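Carbamate kinase (Aeropyrum pernix, PDB 2E9Y) probably acts as a carbamate kinase, reversibly transferring a phosphoryl group from carbamoyl phosphate to ADP to give ATP and carbamate. Local coordinates at residues Leu109-Ile114 with Ala184-Val189; Asp237-Ala242 with Glu250-Arg255. All blocks are in the same frame, centred on the assembly; numbering follows the deposited sequence.

Interaction 1: residues Leu109-Ile114 with Ala184-Val189; sequences LVPVVI and AESPAV
The one ring that meets the other segment is the puckered pyrrolidine of P111, which has no aromatic faces and makes its contacts through two neighbouring carbons. CG reaches the CG2 methyl of V189 at 3.8 Å, the two side chains crossing at about a right angle, while CD lies 3.4 Å from the carbonyl oxygen of A188. This is the parallel pairing of strands 112-119 and 188-191 in the central mixed sheet of the amino acid kinase fold, caught where both strands begin. Backbone hydrogen bonds between V190 and both P111 and V113 carry the pairing onward. P111 has no N-H to offer A188 O; from the 109-114 side only carbon comes close to it: besides the proline CD, V110 CG1, anti to its own backbone N (chi1 175°), comes to 3.4 Å from A188 O. The other methyl of V110, CG2, packs against the CB of A188 at 4.0 Å. An alanine at V110 would remove both methyls and would probably loosen the fit of the incoming chain over A188 and the neighbouring V190. S186, the first residue to leave helix 176-185, turns its OG anti to its backbone N, between two carbonyls: L109 O at 3.2 Å and A188 O of its own segment at 3.1 Å. The single hydroxyl proton can serve either, so the choice stays open. Beyond the subunit, L178 of the second subunit packs on L109 and P111, and V112 and I114 meet I114 and V112 of that subunit, placing the contact at the dimer interface. Farther along the strand, V113 turns CG2, the methyl beside its backbone N, obliquely against V189 CG1, 3.9 Å away.

Interaction 2: residues Asp237-Ala242 with Glu250-Arg255; sequences DVPGVA and ERWLRR
W252 shows how a short antiparallel beta hairpin, strands 242-243 and 251-252, can hold the loop leading into it by means of one indole. From CB the side chain takes CG anti to its carbonyl carbon (chi1 -63°), and a chi2 of 86° turns the ring roughly across the CA-CB-CG plane. CG is already 4.0 Å from the CB of A242, its partner in a non-hydrogen-bonded pair. Farther out, the six-membered ring is sandwiched by two CH-pi contacts: the CB of A242 stands 3.6 Å from its centroid on one face, and the CG of P239 stands 3.5 Å from the same centroid on the opposite face. CZ3 comes next, with the carbonyl oxygen of G240 at the ring edge, 3.3 Å away and near the ring plane. That oxygen is buried and has no hydrogen-bonding partner, so the slightly positive ring C-H is likely to offer it some compensation. At the tip, CH2 touches the CB of V238 at 3.8 Å. G240 takes backbone angles at which a CB would be jammed against the carbonyl oxygen of P239, so the turn calls for glycine. Y245, in the hairpin loop, also meets the indole, the ring planes lying about 80° apart. T311 adds a link from strand 311-314, its OG1 hydrogen-bonding with both V241 N and L253 O. Beside it runs the direct backbone bond between the segments: L253 N donates to V241 O at 2.9 Å, nearly along the C=O axis.

Followed from the N terminus, the chain reaches interaction 1 after helix 78-103. Sixty-nine residues follow, among them the small antiparallel sheet around strand 161-165 and most of helix 176-185, whose end brings the chain back to strand 188-191, closing the loop. Only later, beyond strand 231-236, does interaction 2 open, and it closes after seven residues. The two therefore stand in series, neither nested nor crossed, with centres about 31 Å apart and nearest atoms about 19 Å apart. Interaction 1 ties neighbouring strands of the central sheet beside the second subunit; interaction 2 shapes a local hairpin, and no other chain of the assembly touches its two segments. Strands 188-191, 48-52, 6-10 and 231-236, paired in succession, connect the two regions.

Interaction 1: residues Leu109-Ile114 with Ala184-Val189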
loop_
_atom_site.group_PDB
_atom_site.type_symbol
_atom_site.label_atom_id
_atom_site.label_comp_id
_atom_site.label_asym_id
_atom_site.label_seq_id
_atom_site.Cartn_x
_atom_site.Cartn_y
_atom_site.Cartn_z
ATOM N N LEU A 109 -13.428 -7.689 -8.538
ATOM C CA LEU A 109 -12.479 -6.770 -7.931
ATOM C C LEU A 109 -11.247 -7.573 -7.538
ATOM O O LEU A 109 -11.355 -8.698 -7.059
ATOM C CB LEU A 109 -13.100 -6.086 -6.702
ATOM C CG LEU A 109 -14.202 -5.052 -6.985
ATOM C CD1 LEU A 109 -14.780 -4.524 -5.675
ATOM C CD2 LEU A 109 -13.633 -3.902 -7.803
ATOM N N VAL A 110 -10.078 -6.991 -7.765
ATOM C CA VAL A 110 -8.812 -7.637 -7.452
ATOM C C VAL A 110 -8.186 -7.007 -6.214
ATOM O O VAL A 110 -7.759 -5.854 -6.246
ATOM C CB VAL A 110 -7.822 -7.491 -8.624
ATOM C CG1 VAL A 110 -6.458 -8.056 -8.237
ATOM C CG2 VAL A 110 -8.368 -8.200 -9.847
ATOM N N PRO A 111 -8.126 -7.753 -5.105
ATOM C CA PRO A 111 -7.527 -7.178 -3.897
ATOM C C PRO A 111 -6.005 -7.180 -3.948
ATOM O O PRO A 111 -5.402 -8.004 -4.638
ATOM C CB PRO A 111 -8.045 -8.092 -2.795
ATOM C CG PRO A 111 -8.061 -9.440 -3.491
ATOM C CD PRO A 111 -8.678 -9.094 -4.837
ATOM N N VAL A 112 -5.400 -6.242 -3.224
ATOM C CA VAL A 112 -3.947 -6.147 -3.112
ATOM C C VAL A 112 -3.696 -6.350 -1.619
ATOM O O VAL A 112 -4.136 -5.549 -0.791
ATOM C CB VAL A 112 -3.412 -4.760 -3.547
ATOM C CG1 VAL A 112 -1.923 -4.656 -3.256
ATOM C CG2 VAL A 112 -3.655 -4.551 -5.033
ATOM N N VAL A 113 -3.012 -7.430 -1.263
ATOM C CA VAL A 113 -2.769 -7.704 0.146
ATOM C C VAL A 113 -1.405 -7.207 0.606
ATOM O O VAL A 113 -0.375 -7.635 0.084
ATOM C CB VAL A 113 -2.865 -9.217 0.450
ATOM C CG1 VAL A 113 -2.754 -9.456 1.956
ATOM C CG2 VAL A 113 -4.178 -9.779 -0.085
ATOM N N ILE A 114 -1.400 -6.288 1.571
ATOM C CA ILE A 114 -0.141 -5.835 2.111
ATOM C C ILE A 114 0.425 -6.990 2.906
ATOM O O ILE A 114 -0.235 -7.548 3.763
ATOM C CB ILE A 114 -0.386 -4.633 3.039
ATOM C CG1 ILE A 114 -0.992 -3.428 2.294
ATOM C CG2 ILE A 114 0.928 -4.172 3.687
ATOM C CD1 ILE A 114 -0.199 -3.040 1.043
ATOM N N ALA A 184 -10.233 -16.943 -1.612
ATOM C CA ALA A 184 -11.525 -17.606 -1.542
ATOM C C ALA A 184 -12.593 -16.702 -2.153
ATOM O O ALA A 184 -13.574 -17.180 -2.722
ATOM C CB ALA A 184 -11.868 -17.925 -0.092
ATOM N N GLU A 185 -12.387 -15.393 -2.051
ATOM C CA GLU A 185 -13.347 -14.424 -2.570
ATOM C C GLU A 185 -13.110 -13.951 -4.004
ATOM O O GLU A 185 -14.044 -13.496 -4.663
ATOM C CB GLU A 185 -13.404 -13.206 -1.641
ATOM C CG GLU A 185 -13.960 -13.498 -0.257
ATOM C CD GLU A 185 -15.407 -13.958 -0.298
ATOM O OE1 GLU A 185 -16.255 -13.207 -0.826
ATOM O OE2 GLU A 185 -15.695 -15.069 0.194
ATOM N N SER A 186 -11.876 -14.048 -4.488
ATOM C CA SER A 186 -11.568 -13.610 -5.847
ATOM C C SER A 186 -10.579 -14.527 -6.558
ATOM O O SER A 186 -9.653 -15.055 -5.938
ATOM C CB SER A 186 -11.003 -12.188 -5.832
ATOM O OG SER A 186 -10.656 -11.770 -7.147
ATOM N N PRO A 187 -10.764 -14.722 -7.875
ATOM C CA PRO A 187 -9.904 -15.572 -8.704
ATOM C C PRO A 187 -8.541 -14.948 -9.000
ATOM O O PRO A 187 -7.642 -15.616 -9.508
ATOM C CB PRO A 187 -10.738 -15.771 -9.967
ATOM C CG PRO A 187 -11.454 -14.459 -10.086
ATOM C CD PRO A 187 -11.908 -14.219 -8.659
ATOM N N ALA A 188 -8.397 -13.664 -8.685
ATOM C CA ALA A 188 -7.142 -12.952 -8.900
ATOM C C ALA A 188 -6.836 -12.097 -7.675
ATOM O O ALA A 188 -7.588 -11.180 -7.339
ATOM C CB ALA A 188 -7.232 -12.076 -10.142
ATOM N N VAL A 189 -5.727 -12.411 -7.014
ATOM C CA VAL A 189 -5.297 -11.698 -5.815
ATOM C C VAL A 189 -3.835 -11.303 -5.982
ATOM O O VAL A 189 -3.018 -12.125 -6.390
ATOM C CB VAL A 189 -5.410 -12.601 -4.558
ATOM C CG1 VAL A 189 -4.825 -11.891 -3.341
ATOM C CG2 VAL A 189 -6.868 -12.977 -4.310
#

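Interaction 2: residues Asp237-Ala242 with Glu250-Arg255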
loop_
_atom_site.group_PDB
_atom_site.type_symbol
_atom_site.label_atom_id
_atom_site.label_comp_id
_atom_site.label_asym_id
_atom_site.label_seq_id
_atom_site.Cartn_x
_atom_site.Cartn_y
_atom_site.Cartn_z
ATOM N N ASP A 237 11.626 -13.557 -18.379
ATOM C CA ASP A 237 11.788 -13.074 -19.744
ATOM C C ASP A 237 12.510 -14.058 -20.666
ATOM O O ASP A 237 13.006 -13.676 -21.727
ATOM C CB ASP A 237 12.508 -11.721 -19.729
ATOM C CG ASP A 237 13.947 -11.827 -19.274
ATOM O OD1 ASP A 237 14.270 -12.757 -18.500
ATOM O OD2 ASP A 237 14.756 -10.969 -19.683
ATOM N N VAL A 238 12.568 -15.321 -20.251
ATOM C CA VAL A 238 13.194 -16.383 -21.039
ATOM C C VAL A 238 12.246 -17.585 -21.064
ATOM O O VAL A 238 11.397 -17.730 -20.183
ATOM C CB VAL A 238 14.563 -16.809 -20.455
ATOM C CG1 VAL A 238 15.582 -15.703 -20.677
ATOM C CG2 VAL A 238 14.433 -17.118 -18.972
ATOM N N PRO A 239 12.377 -18.462 -22.075
ATOM C CA PRO A 239 11.518 -19.645 -22.210
ATOM C C PRO A 239 11.553 -20.659 -21.066
ATOM O O PRO A 239 10.713 -21.552 -21.005
ATOM C CB PRO A 239 11.968 -20.245 -23.543
ATOM C CG PRO A 239 13.405 -19.851 -23.623
ATOM C CD PRO A 239 13.374 -18.415 -23.160
ATOM N N GLY A 240 12.517 -20.525 -20.164
ATOM C CA GLY A 240 12.591 -21.449 -19.045
ATOM C C GLY A 240 13.981 -21.561 -18.453
ATOM O O GLY A 240 14.711 -20.574 -18.365
ATOM N N VAL A 241 14.346 -22.770 -18.044
ATOM C CA VAL A 241 15.661 -23.013 -17.469
ATOM C C VAL A 241 16.548 -23.639 -18.539
ATOM O O VAL A 241 16.100 -24.488 -19.308
ATOM C CB VAL A 241 15.581 -23.979 -16.266
ATOM C CG1 VAL A 241 16.954 -24.144 -15.642
ATOM C CG2 VAL A 241 14.590 -23.454 -15.237
ATOM N N ALA A 242 17.804 -23.217 -18.588
ATOM C CA ALA A 242 18.729 -23.755 -19.572
ATOM C C ALA A 242 20.088 -24.066 -18.960
ATOM O O ALA A 242 20.568 -23.346 -18.089
ATOM C CB ALA A 242 18.895 -22.767 -20.721
ATOM N N GLU A 250 24.468 -24.823 -24.908
ATOM C CA GLU A 250 23.204 -24.345 -24.358
ATOM C C GLU A 250 22.014 -25.202 -24.779
ATOM O O GLU A 250 21.842 -25.514 -25.957
ATOM C CB GLU A 250 22.936 -22.898 -24.784
ATOM C CG GLU A 250 21.668 -22.317 -24.162
ATOM C CD GLU A 250 21.225 -21.015 -24.805
ATOM O OE1 GLU A 250 20.865 -21.034 -26.001
ATOM O OE2 GLU A 250 21.234 -19.976 -24.114
ATOM N N ARG A 251 21.194 -25.574 -23.804
ATOM C CA ARG A 251 20.009 -26.369 -24.053
ATOM C C ARG A 251 18.907 -25.980 -23.082
ATOM O O ARG A 251 19.087 -25.963 -21.871
ATOM C CB ARG A 251 20.376 -27.841 -23.866
ATOM C CG ARG A 251 19.297 -28.780 -24.405
ATOM C CD ARG A 251 19.569 -30.244 -24.036
ATOM N NE ARG A 251 19.476 -31.101 -25.222
ATOM C CZ ARG A 251 20.592 -31.258 -25.958
ATOM N NH1 ARG A 251 21.713 -30.657 -25.598
ATOM N NH2 ARG A 251 20.560 -32.023 -27.053
ATOM N N TRP A 252 17.736 -25.646 -23.612
ATOM C CA TRP A 252 16.610 -25.273 -22.772
ATOM C C TRP A 252 15.850 -26.524 -22.364
ATOM O O TRP A 252 15.411 -27.302 -23.211
ATOM C CB TRP A 252 15.683 -24.305 -23.512
ATOM C CG TRP A 252 16.355 -23.016 -23.849
ATOM C CD1 TRP A 252 17.114 -22.749 -24.953
ATOM C CD2 TRP A 252 16.404 -21.838 -23.034
ATOM N NE1 TRP A 252 17.635 -21.478 -24.874
ATOM C CE2 TRP A 252 17.216 -20.898 -23.706
ATOM C CE3 TRP A 252 15.842 -21.487 -21.798
ATOM C CZ2 TRP A 252 17.481 -19.628 -23.183
ATOM C CZ3 TRP A 252 16.107 -20.225 -21.280
ATOM C CH2 TRP A 252 16.920 -19.311 -21.973
ATOM N N LEU A 253 15.709 -26.713 -21.058
ATOM C CA LEU A 253 15.008 -27.884 -20.527
ATOM C C LEU A 253 13.502 -27.697 -20.597
ATOM O O LEU A 253 12.964 -26.626 -20.370
ATOM C CB LEU A 253 15.406 -28.070 -19.058
ATOM C CG LEU A 253 16.917 -28.131 -18.827
ATOM C CD1 LEU A 253 17.261 -28.347 -17.359
ATOM C CD2 LEU A 253 17.610 -29.258 -19.582
ATOM N N ARG A 254 12.819 -28.801 -20.953
ATOM C CA ARG A 254 11.364 -28.770 -21.021
ATOM C C ARG A 254 10.750 -29.425 -19.780
ATOM O O ARG A 254 9.644 -29.132 -19.341
ATOM C CB ARG A 254 10.943 -29.550 -22.267
ATOM C CG ARG A 254 9.430 -29.561 -22.474
ATOM C CD ARG A 254 8.850 -28.141 -22.531
ATOM N NE ARG A 254 7.391 -28.160 -22.703
ATOM C CZ ARG A 254 6.632 -28.710 -21.725
ATOM N NH1 ARG A 254 7.194 -29.238 -20.649
ATOM N NH2 ARG A 254 5.304 -28.722 -21.861
ATOM N N ARG A 255 11.514 -30.398 -19.259
ATOM C CA ARG A 255 11.151 -31.069 -18.030
ATOM C C ARG A 255 12.429 -31.546 -17.342
ATOM O O ARG A 255 13.387 -31.947 -17.987
ATOM C CB ARG A 255 10.315 -32.303 -18.381
ATOM C CG ARG A 255 8.917 -31.968 -18.898
ATOM C CD ARG A 255 8.018 -33.205 -19.064
ATOM N NE ARG A 255 6.719 -32.802 -19.614
ATOM C CZ ARG A 255 5.765 -33.734 -19.831
ATOM N NH1 ARG A 255 5.982 -35.008 -19.547
ATOM N NH2 ARG A 255 4.592 -33.349 -20.333
#